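Local structure of perosamine synthetase (Caulobacter crescentus, 3BN1) at the interface of chains A and B. The protein catalyses the pyridoxal 5'-phosphate-dependent transfer of an amino group from L-glutamate to GDP-4-keto-6-deoxy-D-mannose, making GDP-perosamine for the O-antigen of lipopolysaccharide. Sequence-based numbering; all coordinates share one arbitrary frame. Chains: chain A/B, Perosamine synthetase.

The four contacts sample one two-fold interface of the homodimer. Contact 1 pairs helix 20-30 of each chain and stands apart, its C-alpha centre about 20 Å from contact 2, 30 Å from contact 4 and 37 Å from contact 3. Contacts 2 and 4 are about 10 Å apart and share A:Gln215, A:Asn231 and B:Thr63, so they form one continuous surface. Contacts 3 and 4 lie about 22 Å apart. Both join helix 90-98 of one chain (90-97 in chain B) to the 225-231 segment of the other, and each pairs Asn93 with Val228. Contact 2 approaches the active site.

Contact 1: the interface of chains A and B. Residues chain A 21, 24-25, 29; chain B 21, 24-25, 29.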
loop_
_atom_site.group_PDB
_atom_site.type_symbol
_atom_site.label_atom_id
_atom_site.label_comp_id
_atom_site.label_asym_id
_atom_site.label_seq_id
_atom_site.Cartn_x
_atom_site.Cartn_y
_atom_site.Cartn_z
ATOM N N ARG A 21 -21.734 -4.630 2.804
ATOM C CA ARG A 21 -22.310 -4.551 1.482
ATOM C C ARG A 21 -22.971 -3.196 1.371
ATOM O O ARG A 21 -22.611 -2.387 0.520
ATOM C CB ARG A 21 -23.295 -5.691 1.261
ATOM C CG ARG A 21 -23.551 -6.088 -0.178
ATOM C CD ARG A 21 -24.959 -6.773 -0.319
ATOM N NE ARG A 21 -25.078 -7.686 -1.470
ATOM C CZ ARG A 21 -26.020 -7.584 -2.404
ATOM N NH1 ARG A 21 -26.061 -8.407 -3.452
ATOM N NH2 ARG A 21 -26.943 -6.643 -2.277
ATOM N N VAL A 24 -20.372 -0.332 1.250
ATOM C CA VAL A 24 -19.643 -0.374 0.007
ATOM C C VAL A 24 -20.472 0.096 -1.183
ATOM O O VAL A 24 -20.030 0.926 -1.998
ATOM C CB VAL A 24 -19.079 -1.793 -0.225
ATOM C CG1 VAL A 24 -18.596 -1.830 -1.665
ATOM C CG2 VAL A 24 -17.899 -1.992 0.787
ATOM N N LEU A 25 -21.684 -0.443 -1.287
ATOM C CA LEU A 25 -22.581 -0.045 -2.381
ATOM C C LEU A 25 -22.750 1.483 -2.375
ATOM O O LEU A 25 -22.888 2.148 -3.417
ATOM C CB LEU A 25 -23.933 -0.744 -2.197
ATOM C CG LEU A 25 -23.946 -2.128 -2.850
ATOM C CD1 LEU A 25 -25.346 -2.724 -2.727
ATOM C CD2 LEU A 25 -23.437 -2.166 -4.351
ATOM N N ASP A 29 -22.128 3.906 -5.368
ATOM C CA ASP A 29 -23.259 4.676 -5.907
ATOM C C ASP A 29 -22.982 6.158 -5.867
ATOM O O ASP A 29 -23.530 6.900 -6.668
ATOM C CB ASP A 29 -24.546 4.327 -5.151
ATOM C CG ASP A 29 -25.128 3.004 -5.612
ATOM O OD1 ASP A 29 -24.790 2.624 -6.761
ATOM O OD2 ASP A 29 -25.878 2.352 -4.849
ATOM N N ARG B 21 -20.108 -1.839 -10.430
ATOM C CA ARG B 21 -21.026 -2.102 -9.316
ATOM C C ARG B 21 -21.310 -3.573 -9.184
ATOM O O ARG B 21 -21.328 -4.109 -8.067
ATOM C CB ARG B 21 -22.336 -1.296 -9.458
ATOM C CG ARG B 21 -23.098 -0.961 -8.123
ATOM C CD ARG B 21 -24.578 -0.492 -8.356
ATOM N NE ARG B 21 -25.273 -0.060 -7.136
ATOM C CZ ARG B 21 -26.120 -0.851 -6.493
ATOM N NH1 ARG B 21 -26.319 -2.084 -6.944
ATOM N NH2 ARG B 21 -26.657 -0.450 -5.362
ATOM N N VAL B 24 -18.186 -5.493 -8.201
ATOM C CA VAL B 24 -17.896 -5.287 -6.782
ATOM C C VAL B 24 -18.856 -6.128 -5.926
ATOM O O VAL B 24 -18.497 -6.659 -4.853
ATOM C CB VAL B 24 -17.941 -3.797 -6.317
ATOM C CG1 VAL B 24 -18.156 -3.752 -4.758
ATOM C CG2 VAL B 24 -16.662 -3.031 -6.759
ATOM N N LEU B 25 -20.093 -6.219 -6.406
ATOM C CA LEU B 25 -21.125 -6.970 -5.686
ATOM C C LEU B 25 -20.793 -8.432 -5.555
ATOM O O LEU B 25 -21.048 -9.071 -4.567
ATOM C CB LEU B 25 -22.467 -6.790 -6.396
ATOM C CG LEU B 25 -23.340 -5.873 -5.531
ATOM C CD1 LEU B 25 -24.706 -5.725 -6.113
ATOM C CD2 LEU B 25 -23.388 -6.325 -4.049
ATOM N N ASP B 29 -20.626 -10.386 -2.134
ATOM C CA ASP B 29 -21.489 -11.553 -1.949
ATOM C C ASP B 29 -20.723 -12.829 -1.701
ATOM O O ASP B 29 -21.093 -13.565 -0.794
ATOM C CB ASP B 29 -22.510 -11.714 -3.080
ATOM C CG ASP B 29 -23.498 -10.542 -3.126
ATOM O OD1 ASP B 29 -23.633 -9.857 -2.080
ATOM O OD2 ASP B 29 -24.069 -10.277 -4.212
#
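This is a symmetric helix-to-helix interface of the DegT/DnrJ/EryC1 aminotransferase homodimer. It joins helix 20-30 of one chain to the same helix of the other by two reciprocal salt bridges flanking a small apolar centre. B:Arg21 approaches A:Asp29 side-on. B:Arg21 NE donates to the carboxylate A:Asp29 OD1 at 2.8 Å, and its NH2 to A:Asp29 OD2 at 3.0 Å. The guanidinium and carboxylate planes are 11° apart, so the two flat groups meet edge to edge. Both oxygens are approached on the syn side. The arginine chain leaves with CG anti to the backbone N (chi1 -154°) and runs extended to NE, which carries the guanidinium across to the partner helix. The twin pair uses NE and NH1 of A:Arg21. A:Arg21 NE lies 2.7 Å from B:Asp29 OD1, while NH1 reaches OD2. A:Arg21 is poorly ordered, so this copy is less certain. A leucine methyl packs on one face of each guanidinium. A:Leu25 CD2 sits over the centre of the B:Arg21 group, 3.7 Å from CZ. B:Leu25 CD2 lies over the rim of the A:Arg21 group instead. The leucines also touch each other, A:Leu25 CD2 to B:Leu25 CG at 3.9 Å. Near the two-fold axis the CG1 methyls of A:Val24 and B:Val24 meet at 3.7 Å.

Contact 2: the interface of chains A and B. Residues chain A 34-35, 60, 215, 231, 233; chain B 61, 63, 185, 194.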
loop_
_atom_site.group_PDB
_atom_site.type_symbol
_atom_site.label_atom_id
_atom_site.label_comp_id
_atom_site.label_asym_id
_atom_site.label_seq_id
_atom_site.Cartn_x
_atom_site.Cartn_y
_atom_site.Cartn_z
ATOM N N SER A 34 -12.132 6.084 -3.826
ATOM C CA SER A 34 -10.695 6.342 -3.641
ATOM C C SER A 34 -10.390 6.657 -2.169
ATOM O O SER A 34 -11.209 6.409 -1.276
ATOM C CB SER A 34 -10.227 7.450 -4.609
ATOM O OG SER A 34 -8.812 7.540 -4.713
ATOM N N SER A 35 -9.212 7.217 -1.946
ATOM C CA SER A 35 -8.735 7.521 -0.626
ATOM C C SER A 35 -9.214 8.812 -0.027
ATOM O O SER A 35 -8.497 9.401 0.779
ATOM C CB SER A 35 -7.220 7.407 -0.508
ATOM O OG SER A 35 -6.650 8.159 -1.556
ATOM N N ASN A 60 -3.188 1.520 4.097
ATOM C CA ASN A 60 -3.578 0.454 3.209
ATOM C C ASN A 60 -3.306 -0.983 3.634
ATOM O O ASN A 60 -3.850 -1.908 3.048
ATOM C CB ASN A 60 -3.188 0.738 1.766
ATOM C CG ASN A 60 -1.719 1.090 1.609
ATOM O OD1 ASN A 60 -1.249 1.313 0.495
ATOM N ND2 ASN A 60 -0.999 1.180 2.711
ATOM N N GLN A 215 1.530 10.979 0.748
ATOM C CA GLN A 215 2.611 11.288 -0.184
ATOM C C GLN A 215 3.478 12.428 0.281
ATOM O O GLN A 215 4.162 12.999 -0.541
ATOM C CB GLN A 215 2.113 11.569 -1.585
ATOM C CG GLN A 215 1.359 10.372 -2.216
ATOM C CD GLN A 215 2.251 9.432 -2.983
ATOM O OE1 GLN A 215 3.422 9.290 -2.631
ATOM N NE2 GLN A 215 1.774 8.918 -4.130
ATOM N N ASN A 231 2.666 6.306 -0.330
ATOM C CA ASN A 231 1.246 6.209 -0.681
ATOM C C ASN A 231 0.712 5.035 0.149
ATOM O O ASN A 231 0.718 3.872 -0.279
ATOM C CB ASN A 231 0.864 6.069 -2.180
ATOM C CG ASN A 231 -0.645 5.986 -2.360
ATOM O OD1 ASN A 231 -1.398 5.924 -1.349
ATOM N ND2 ASN A 231 -1.112 5.889 -3.624
ATOM N N ARG A 233 -2.374 5.309 1.886
ATOM C CA ARG A 233 -3.736 5.656 2.276
ATOM C C ARG A 233 -4.700 4.514 2.103
ATOM O O ARG A 233 -4.613 3.777 1.135
ATOM C CB ARG A 233 -4.267 6.768 1.369
ATOM C CG ARG A 233 -3.345 7.954 1.334
ATOM C CD ARG A 233 -3.815 8.949 0.256
ATOM N NE ARG A 233 -3.512 8.501 -1.120
ATOM C CZ ARG A 233 -2.810 9.196 -2.028
ATOM N NH1 ARG A 233 -2.359 10.420 -1.743
ATOM N NH2 ARG A 233 -2.622 8.710 -3.275
ATOM N N ASN B 61 -0.983 0.494 -5.432
ATOM C CA ASN B 61 -0.990 1.856 -6.004
ATOM C C ASN B 61 0.152 2.080 -6.982
ATOM O O ASN B 61 0.981 1.198 -7.106
ATOM C CB ASN B 61 -1.062 2.984 -4.997
ATOM C CG ASN B 61 0.101 3.010 -4.063
ATOM O OD1 ASN B 61 1.228 3.292 -4.448
ATOM N ND2 ASN B 61 -0.208 2.858 -2.789
ATOM N N THR B 63 2.491 4.273 -6.871
ATOM C CA THR B 63 3.770 4.543 -6.149
ATOM C C THR B 63 4.493 3.264 -5.708
ATOM O O THR B 63 5.665 3.031 -6.022
ATOM C CB THR B 63 3.447 5.380 -4.980
ATOM O OG1 THR B 63 2.866 6.596 -5.520
ATOM C CG2 THR B 63 4.740 5.698 -4.226
ATOM N N PHE B 185 -5.216 5.479 -9.527
ATOM C CA PHE B 185 -5.653 6.404 -8.478
ATOM C C PHE B 185 -6.908 7.045 -9.022
ATOM O O PHE B 185 -7.180 7.058 -10.228
ATOM C CB PHE B 185 -4.565 7.447 -8.215
ATOM C CG PHE B 185 -4.951 8.458 -7.188
ATOM C CD1 PHE B 185 -5.244 8.092 -5.877
ATOM C CD2 PHE B 185 -5.098 9.782 -7.562
ATOM C CE1 PHE B 185 -5.599 9.047 -4.894
ATOM C CE2 PHE B 185 -5.436 10.738 -6.626
ATOM C CZ PHE B 185 -5.691 10.367 -5.289
ATOM N N GLU B 194 -7.677 3.392 -5.688
ATOM C CA GLU B 194 -6.212 3.402 -5.457
ATOM C C GLU B 194 -5.808 2.053 -6.038
ATOM O O GLU B 194 -6.458 1.041 -5.761
ATOM C CB GLU B 194 -5.819 3.358 -3.987
ATOM C CG GLU B 194 -6.008 4.626 -3.297
ATOM C CD GLU B 194 -4.828 5.545 -3.429
ATOM O OE1 GLU B 194 -3.871 5.312 -4.223
ATOM O OE2 GLU B 194 -4.874 6.489 -2.629
#
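B:Glu194 reaches across the dimer interface to A:Asn231, A:Arg233 and A:Ser35 in a polar patch beside the active site. Its chain bends at chi2 (-86°), which turns the carboxylate toward chain A. OE2 is gripped from two sides. A:Arg233 NE donates to the syn lone pair of B:Glu194 OE2 at 2.9 Å, forming a salt bridge. The hydroxyl OG of A:Ser35 donates to B:Glu194 OE2 on the anti side at 2.7 Å. The other oxygen, B:Glu194 OE1, takes a nearly straight bond (172° at H) from the amide ND2 of A:Asn231 at 2.9 Å. These bonds fix the rotation of the carboxylate. A:Asn231 also stacks its amide on that of B:Asn61, the planes 10° apart and the chains running in opposite directions. ND2 of B:Asn61 donates to the backbone O of A:Asn231 at 2.9 Å, from above the carbonyl plane. B:Phe185 crosses A:Arg233 at about a right angle, with ring CE1 3.4 Å from NH2. Tip to tip, A:Gln215 NE2 donates to B:Thr63 OG1 at 2.9 Å. B:Phe185 also lines the 2-oxoglutarate pocket. In sequence B:Glu194 falls between B:Lys188, the inferred pyridoxal phosphate lysine, and strand 196-200, while A:Asn231 and A:Arg233 come from the loop before helix 236-247.

Contact 3: the interface of chains A and B. Residues chain A 89, 93, 96, 327-329; chain B 225-228.
The phenol OH of A:Tyr329 is held by two groups of its own chain and faces the CG2 methyl of B:Val228 at 3.8 Å across the interface. A:Tyr329 OH donates to the amide OD1 of A:Asn93 at 2.6 Å, in the carbonyl plane and on a lone pair. A:Tyr329 OH also bonds the hydroxyl OG1 of A:Thr96 at 2.8 Å, in a direction not settled. This is a mainly apolar dimer contact of the DegT/DnrJ/EryC1 aminotransferase family. No direct polar bond crosses it. Helix 90-98 of chain A and its short 3-10 turn at 327-332 receive the 225-228 loop of chain B. B:Val228 buries more surface than any other residue of this patch, and its two methyls part between different partners. B:Val228 CG1 is anti to the backbone N (chi1 170°) and passes alongside the amide of A:Asn93, 3.7 Å from A:Asn93 CG. B:Val228 CG2 packs on CB of A:Pro328 at 3.7 Å. The bond from A:Tyr329 OH to OD1 helps fix the amide rotation of A:Asn93, with ND2 turned to water 1. Water 1 bridges to the backbone O of B:Ile227, 3.0 Å away. A:Ile89 slides past B:Phe225 in the opposite direction, its CD1 3.7 Å from CB while CG2 lies near CD2 and CE2 of the ring. Next to it, CG of A:Pro327 packs against CA of B:Pro226 at 4.0 Å.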
loop_
_atom_site.group_PDB
_atom_site.type_symbol
_atom_site.label_atom_id
_atom_site.label_comp_id
_atom_site.label_asym_id
_atom_site.label_seq_id
_atom_site.Cartn_x
_atom_site.Cartn_y
_atom_site.Cartn_z
ATOM N N ILE A 89 6.775 -11.769 9.935
ATOM C CA ILE A 89 7.963 -11.123 9.485
ATOM C C ILE A 89 7.859 -9.649 9.207
ATOM O O ILE A 89 8.895 -8.956 9.213
ATOM C CB ILE A 89 8.465 -11.750 8.215
ATOM C CG1 ILE A 89 9.953 -11.429 8.007
ATOM C CG2 ILE A 89 7.507 -11.369 7.085
ATOM C CD1 ILE A 89 10.604 -12.310 6.909
ATOM N N ASN A 93 10.523 -6.637 9.142
ATOM C CA ASN A 93 10.740 -5.980 7.839
ATOM C C ASN A 93 10.523 -4.506 7.918
ATOM O O ASN A 93 11.235 -3.688 7.318
ATOM C CB ASN A 93 9.839 -6.527 6.690
ATOM C CG ASN A 93 10.256 -7.948 6.265
ATOM O OD1 ASN A 93 11.376 -8.400 6.553
ATOM N ND2 ASN A 93 9.367 -8.638 5.542
ATOM N N THR A 96 13.480 -2.898 9.023
ATOM C CA THR A 96 14.404 -3.009 7.947
ATOM C C THR A 96 14.154 -1.924 6.952
ATOM O O THR A 96 15.101 -1.361 6.448
ATOM C CB THR A 96 14.277 -4.358 7.282
ATOM O OG1 THR A 96 14.910 -5.295 8.156
ATOM C CG2 THR A 96 15.122 -4.405 5.977
ATOM N N PRO A 327 16.159 -17.040 6.035
ATOM C CA PRO A 327 17.250 -16.326 5.379
ATOM C C PRO A 327 17.403 -14.839 5.653
ATOM O O PRO A 327 18.498 -14.339 5.904
ATOM C CB PRO A 327 16.976 -16.574 3.901
ATOM C CG PRO A 327 16.331 -17.948 3.893
ATOM C CD PRO A 327 15.541 -18.043 5.149
ATOM N N PRO A 328 16.314 -14.094 5.599
ATOM C CA PRO A 328 16.525 -12.671 5.777
ATOM C C PRO A 328 17.113 -12.256 7.126
ATOM O O PRO A 328 17.785 -11.238 7.190
ATOM C CB PRO A 328 15.167 -12.037 5.465
ATOM C CG PRO A 328 14.348 -13.059 5.026
ATOM C CD PRO A 328 14.925 -14.414 5.224
ATOM N N TYR A 329 16.876 -13.002 8.203
ATOM C CA TYR A 329 17.315 -12.553 9.524
ATOM C C TYR A 329 18.203 -13.530 10.258
ATOM O O TYR A 329 18.458 -13.408 11.457
ATOM C CB TYR A 329 16.071 -12.252 10.382
ATOM C CG TYR A 329 15.366 -11.039 9.781
ATOM C CD1 TYR A 329 16.025 -9.800 9.691
ATOM C CD2 TYR A 329 14.088 -11.153 9.225
ATOM C CE1 TYR A 329 15.409 -8.724 8.998
ATOM C CE2 TYR A 329 13.480 -10.090 8.562
ATOM C CZ TYR A 329 14.153 -8.878 8.444
ATOM O OH TYR A 329 13.602 -7.794 7.818
ATOM N N PHE B 225 10.000 -17.507 4.266
ATOM C CA PHE B 225 10.380 -16.249 3.618
ATOM C C PHE B 225 11.864 -16.114 3.267
ATOM O O PHE B 225 12.662 -15.828 4.115
ATOM C CB PHE B 225 9.983 -15.103 4.537
ATOM C CG PHE B 225 8.509 -15.073 4.834
ATOM C CD1 PHE B 225 7.936 -16.073 5.595
ATOM C CD2 PHE B 225 7.707 -14.109 4.228
ATOM C CE1 PHE B 225 6.602 -16.084 5.826
ATOM C CE2 PHE B 225 6.339 -14.071 4.484
ATOM C CZ PHE B 225 5.784 -15.092 5.257
ATOM N N PRO B 226 12.201 -16.277 1.992
ATOM C CA PRO B 226 13.580 -16.262 1.554
ATOM C C PRO B 226 14.213 -14.880 1.372
ATOM O O PRO B 226 15.424 -14.763 1.288
ATOM C CB PRO B 226 13.494 -16.967 0.196
ATOM C CG PRO B 226 12.002 -16.703 -0.241
ATOM C CD PRO B 226 11.269 -16.842 0.993
ATOM N N ILE B 227 13.397 -13.836 1.301
ATOM C CA ILE B 227 13.938 -12.514 1.093
ATOM C C ILE B 227 13.021 -11.543 1.821
ATOM O O ILE B 227 12.006 -11.969 2.352
ATOM C CB ILE B 227 14.060 -12.251 -0.424
ATOM C CG1 ILE B 227 15.042 -13.271 -1.022
ATOM C CG2 ILE B 227 14.670 -10.906 -0.688
ATOM C CD1 ILE B 227 14.718 -13.815 -2.389
ATOM N N VAL B 228 13.408 -10.273 1.915
ATOM C CA VAL B 228 12.587 -9.237 2.587
ATOM C C VAL B 228 11.691 -8.738 1.479
ATOM O O VAL B 228 12.158 -8.367 0.386
ATOM C CB VAL B 228 13.451 -8.076 3.128
ATOM C CG1 VAL B 228 12.614 -6.821 3.631
ATOM C CG2 VAL B 228 14.386 -8.668 4.155
HETATM O O HOH W 1 9.635 -10.744 3.677
#

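Contact 4: the interface of chains A and B. Residues chain A 215, 228-231; chain B 63, 90, 93, 97.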
loop_
_atom_site.group_PDB
_atom_site.type_symbol
_atom_site.label_atom_id
_atom_site.label_comp_id
_atom_site.label_asym_id
_atom_site.label_seq_id
_atom_site.Cartn_x
_atom_site.Cartn_y
_atom_site.Cartn_z
ATOM N N GLN A 215 1.530 10.979 0.748
ATOM C CA GLN A 215 2.611 11.288 -0.184
ATOM C C GLN A 215 3.478 12.428 0.281
ATOM O O GLN A 215 4.162 12.999 -0.541
ATOM C CB GLN A 215 2.113 11.569 -1.585
ATOM C CG GLN A 215 1.359 10.372 -2.216
ATOM C CD GLN A 215 2.251 9.432 -2.983
ATOM O OE1 GLN A 215 3.422 9.290 -2.631
ATOM N NE2 GLN A 215 1.774 8.918 -4.130
ATOM N N VAL A 228 9.766 13.582 1.975
ATOM C CA VAL A 228 9.555 12.387 1.160
ATOM C C VAL A 228 8.540 11.546 1.912
ATOM O O VAL A 228 8.779 11.290 3.075
ATOM C CB VAL A 228 10.820 11.562 1.063
ATOM C CG1 VAL A 228 10.453 10.167 0.453
ATOM C CG2 VAL A 228 11.799 12.284 0.236
ATOM N N GLY A 229 7.389 11.228 1.309
ATOM C CA GLY A 229 6.336 10.424 1.944
ATOM C C GLY A 229 6.055 9.204 1.080
ATOM O O GLY A 229 6.911 8.748 0.269
ATOM N N PHE A 230 4.899 8.599 1.364
ATOM C CA PHE A 230 4.502 7.309 0.777
ATOM C C PHE A 230 3.072 7.364 0.352
ATOM O O PHE A 230 2.336 8.321 0.672
ATOM C CB PHE A 230 4.557 6.241 1.849
ATOM C CG PHE A 230 5.844 6.245 2.619
ATOM C CD1 PHE A 230 6.990 5.756 2.027
ATOM C CD2 PHE A 230 5.914 6.740 3.946
ATOM C CE1 PHE A 230 8.189 5.750 2.691
ATOM C CE2 PHE A 230 7.127 6.774 4.620
ATOM C CZ PHE A 230 8.283 6.287 3.980
ATOM N N ASN A 231 2.666 6.306 -0.330
ATOM C CA ASN A 231 1.246 6.209 -0.681
ATOM C C ASN A 231 0.712 5.035 0.149
ATOM O O ASN A 231 0.718 3.872 -0.279
ATOM C CB ASN A 231 0.864 6.069 -2.180
ATOM C CG ASN A 231 -0.645 5.986 -2.360
ATOM O OD1 ASN A 231 -1.398 5.924 -1.349
ATOM N ND2 ASN A 231 -1.112 5.889 -3.624
ATOM N N THR B 63 2.491 4.273 -6.871
ATOM C CA THR B 63 3.770 4.543 -6.149
ATOM C C THR B 63 4.493 3.264 -5.708
ATOM O O THR B 63 5.665 3.031 -6.022
ATOM C CB THR B 63 3.447 5.380 -4.980
ATOM O OG1 THR B 63 2.866 6.596 -5.520
ATOM C CG2 THR B 63 4.740 5.698 -4.226
ATOM N N ALA B 90 6.342 10.941 -6.822
ATOM C CA ALA B 90 6.600 9.517 -6.606
ATOM C C ALA B 90 7.668 8.990 -7.595
ATOM O O ALA B 90 8.339 8.001 -7.320
ATOM C CB ALA B 90 5.308 8.709 -6.750
ATOM N N ASN B 93 10.697 9.652 -5.559
ATOM C CA ASN B 93 10.659 8.982 -4.271
ATOM C C ASN B 93 10.884 7.485 -4.413
ATOM O O ASN B 93 11.625 6.833 -3.604
ATOM C CB ASN B 93 9.295 9.227 -3.625
ATOM C CG ASN B 93 9.165 10.607 -3.046
ATOM O OD1 ASN B 93 10.149 11.338 -2.975
ATOM N ND2 ASN B 93 7.940 10.975 -2.607
ATOM N N TYR B 97 13.332 5.308 -2.151
ATOM C CA TYR B 97 12.997 4.235 -1.243
ATOM C C TYR B 97 14.042 3.104 -1.406
ATOM O O TYR B 97 14.299 2.369 -0.472
ATOM C CB TYR B 97 11.681 3.616 -1.666
ATOM C CG TYR B 97 10.485 4.561 -1.623
ATOM C CD1 TYR B 97 10.417 5.629 -0.730
ATOM C CD2 TYR B 97 9.351 4.249 -2.356
ATOM C CE1 TYR B 97 9.292 6.477 -0.705
ATOM C CE2 TYR B 97 8.270 5.094 -2.369
ATOM C CZ TYR B 97 8.195 6.147 -1.474
ATOM O OH TYR B 97 7.047 6.921 -1.532
HETATM O O HOH W 2 6.984 13.211 -0.886
HETATM O O HOH W 3 5.792 8.903 -3.291
HETATM O O HOH W 4 5.039 4.621 -0.829
#
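B:Tyr97 meets the 228-231 loop of chain A with both its hydroxyl and its ring. The phenol B:Tyr97 OH donates to the backbone O of A:Gly229 at 2.6 Å, in the carbonyl plane and on a lone pair. The side chains of B:Tyr97 and A:Phe230 cross at a slant, B:Tyr97 CE1 lying 3.6 Å from A:Phe230 CD1. B:Tyr97 CE1 also touches the CG1 methyl of A:Val228 at 4.0 Å. That methyl packs alongside the amide of B:Asn93 too, the same pairing that contact 3 makes with the chains exchanged. Waters form the next shell. Water 3 joins the B:Tyr97 hydroxyl to OE1 of A:Gln215 and ND2 of B:Asn93. Water 4 links the same hydroxyl to the backbone N of A:Asn231. From B:Asn93 ND2, water 2 leads to the N of A:Gly229 and the O of A:Gln215, so this amide nitrogen serves two waters. The A:Gln215 chain bends at chi2 (-90°), which sets its amide between water 3 and B:Thr63, its partner through NE2. Helix 90-97 of chain B positions both B:Asn93 and B:Tyr97, one turn apart. The backbone O of B:Asn93 sits 3.2 Å above the plane of the B:Tyr97 ring, offset toward its rim.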